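PDB 2H0U: NADPH-flavin oxidoreductase from Helicobacter pylori, which binds flavin mononucleotide and, as a member of the nitroreductase family, probably uses NAD(P)H to reduce flavins or nitrogen-containing compounds. Local coordinates for residues V81-R86 and V190-G195. Sequence-based numbering, arbitrary orientation.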
loop_
_atom_site.group_PDB
_atom_site.type_symbol
_atom_site.label_atom_id
_atom_site.label_comp_id
_atom_site.label_asym_id
_atom_site.label_seq_id
_atom_site.Cartn_x
_atom_site.Cartn_y
_atom_site.Cartn_z
ATOM N N VAL A 81 12.253 -5.904 8.241
ATOM C CA VAL A 81 11.070 -6.755 7.954
ATOM C C VAL A 81 11.025 -7.133 6.471
ATOM O O VAL A 81 11.211 -6.288 5.619
ATOM C CB VAL A 81 9.733 -6.084 8.430
ATOM C CG1 VAL A 81 8.489 -6.901 8.044
ATOM C CG2 VAL A 81 9.781 -5.843 9.962
ATOM N N ILE A 82 10.809 -8.423 6.184
ATOM C CA ILE A 82 10.577 -8.865 4.816
ATOM C C ILE A 82 9.108 -9.249 4.743
ATOM O O ILE A 82 8.646 -10.186 5.464
ATOM C CB ILE A 82 11.459 -10.075 4.436
ATOM C CG1 ILE A 82 12.956 -9.681 4.581
ATOM C CG2 ILE A 82 11.105 -10.562 3.002
ATOM C CD1 ILE A 82 14.012 -10.890 4.496
ATOM N N TYR A 83 8.372 -8.520 3.904
ATOM C CA TYR A 83 6.933 -8.772 3.717
ATOM C C TYR A 83 6.751 -9.803 2.618
ATOM O O TYR A 83 7.210 -9.590 1.506
ATOM C CB TYR A 83 6.198 -7.485 3.314
ATOM C CG TYR A 83 6.296 -6.431 4.398
ATOM C CD1 TYR A 83 5.240 -6.259 5.327
ATOM C CD2 TYR A 83 7.418 -5.600 4.477
ATOM C CE1 TYR A 83 5.331 -5.302 6.357
ATOM C CE2 TYR A 83 7.513 -4.596 5.504
ATOM C CZ TYR A 83 6.468 -4.463 6.407
ATOM O OH TYR A 83 6.555 -3.519 7.405
ATOM N N LEU A 84 6.125 -10.926 2.956
ATOM C CA LEU A 84 5.756 -11.944 1.966
ATOM C C LEU A 84 4.277 -11.812 1.629
ATOM O O LEU A 84 3.460 -11.403 2.472
ATOM C CB LEU A 84 6.027 -13.362 2.484
ATOM C CG LEU A 84 7.374 -13.681 3.175
ATOM C CD1 LEU A 84 7.278 -15.148 3.682
ATOM C CD2 LEU A 84 8.578 -13.407 2.233
ATOM N N ALA A 85 3.960 -12.122 0.376
ATOM C CA ALA A 85 2.595 -12.144 -0.141
ATOM C C ALA A 85 2.317 -13.558 -0.678
ATOM O O ALA A 85 3.234 -14.254 -1.189
ATOM C CB ALA A 85 2.441 -11.114 -1.225
ATOM N N ARG A 86 1.101 -14.042 -0.448
ATOM C CA ARG A 86 0.771 -15.385 -0.908
ATOM C C ARG A 86 0.500 -15.445 -2.416
ATOM O O ARG A 86 -0.026 -14.498 -3.027
ATOM C CB ARG A 86 -0.443 -15.909 -0.144
ATOM C CG ARG A 86 -0.107 -16.351 1.271
ATOM C CD ARG A 86 -1.317 -16.955 1.948
ATOM N NE ARG A 86 -1.018 -17.299 3.343
ATOM C CZ ARG A 86 -0.537 -18.471 3.739
ATOM N NH1 ARG A 86 -0.256 -19.412 2.847
ATOM N NH2 ARG A 86 -0.307 -18.686 5.041
ATOM N N VAL A 190 8.025 -6.999 -0.504
ATOM C CA VAL A 190 8.705 -5.705 -0.277
ATOM C C VAL A 190 9.413 -5.835 1.072
ATOM O O VAL A 190 9.197 -6.845 1.783
ATOM C CB VAL A 190 7.694 -4.514 -0.337
ATOM C CG1 VAL A 190 6.635 -4.591 0.807
ATOM C CG2 VAL A 190 8.405 -3.142 -0.448
HETATM N N MSE A 191 10.300 -4.898 1.392
HETATM C CA MSE A 191 10.926 -4.888 2.722
HETATM C C MSE A 191 10.812 -3.490 3.338
HETATM O O MSE A 191 10.471 -2.528 2.665
HETATM C CB MSE A 191 12.396 -5.318 2.646
HETATM C CG MSE A 191 12.624 -6.615 1.896
HETATM SE SE MSE A 191 14.556 -6.978 1.861
HETATM C CE MSE A 191 14.455 -8.569 0.709
ATOM N N ALA A 192 11.053 -3.398 4.632
ATOM C CA ALA A 192 11.181 -2.113 5.298
ATOM C C ALA A 192 12.109 -2.290 6.467
ATOM O O ALA A 192 12.162 -3.368 7.080
ATOM C CB ALA A 192 9.835 -1.554 5.770
ATOM N N CYS A 193 12.830 -1.232 6.801
ATOM C CA CYS A 193 13.601 -1.240 8.041
ATOM C C CYS A 193 13.068 -0.192 8.972
ATOM O O CYS A 193 12.428 0.777 8.537
ATOM C CB CYS A 193 15.085 -1.034 7.770
ATOM S SG CYS A 193 15.538 0.527 7.069
ATOM N N PHE A 194 13.316 -0.397 10.265
ATOM C CA PHE A 194 12.780 0.483 11.306
ATOM C C PHE A 194 13.905 0.740 12.296
ATOM O O PHE A 194 14.733 -0.160 12.530
ATOM C CB PHE A 194 11.621 -0.225 12.038
ATOM C CG PHE A 194 10.422 -0.505 11.149
ATOM C CD1 PHE A 194 9.365 0.410 11.096
ATOM C CD2 PHE A 194 10.409 -1.623 10.308
ATOM C CE1 PHE A 194 8.255 0.186 10.227
ATOM C CE2 PHE A 194 9.275 -1.892 9.447
ATOM C CZ PHE A 194 8.237 -0.981 9.397
ATOM N N GLY A 195 13.933 1.943 12.852
ATOM C CA GLY A 195 14.892 2.288 13.914
ATOM C C GLY A 195 14.849 3.759 14.203
ATOM O O GLY A 195 13.857 4.429 13.916
#
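In the antiparallel sheet at the core of this nitroreductase fold, V81, I82 and Y83 pair with A192, M191 and V190 in turn, joining the two inner strands, 79-86 and 186-195. V81 with A192 and Y83 with V190 are hydrogen-bonded pairs. The V81 N to A192 O bond (2.8 Å) is almost straight at 173°, and A192 N returns a bond to V81 O. Y83 N donates to V190 O, while the reverse bond from V190 N to Y83 O is weak at 3.4 Å. I82 and M191 form the non-hydrogen-bonded pair between them; M191 CA also approaches V81 O at 3.2 Å in a CA-H...O contact. On their face of the sheet, the I82 and M191 (selenomethionine) side chains lie side by side, I82 CG1 4.1 Å from M191 CG. On the other face Y83 packs against Q145, M146 and M149 of helix 131-155. With CG anti to its carbonyl carbon (chi1 -62°), the tyrosine ring runs along the neighbouring strand: its edge meets V190 O and M191 CA, CE2 touches A192 CB at 3.8 Å, and V81 CG1 lies over one ring face near the rim. V190, on this same face, has its side chain about 4 Å from the bound FMN. Y83 and F194 reach tip to tip; the buried phenol OH, with no hydrogen-bond partner in the model, sits at the phenylalanine ring edge, 3.6 Å from F194 CZ.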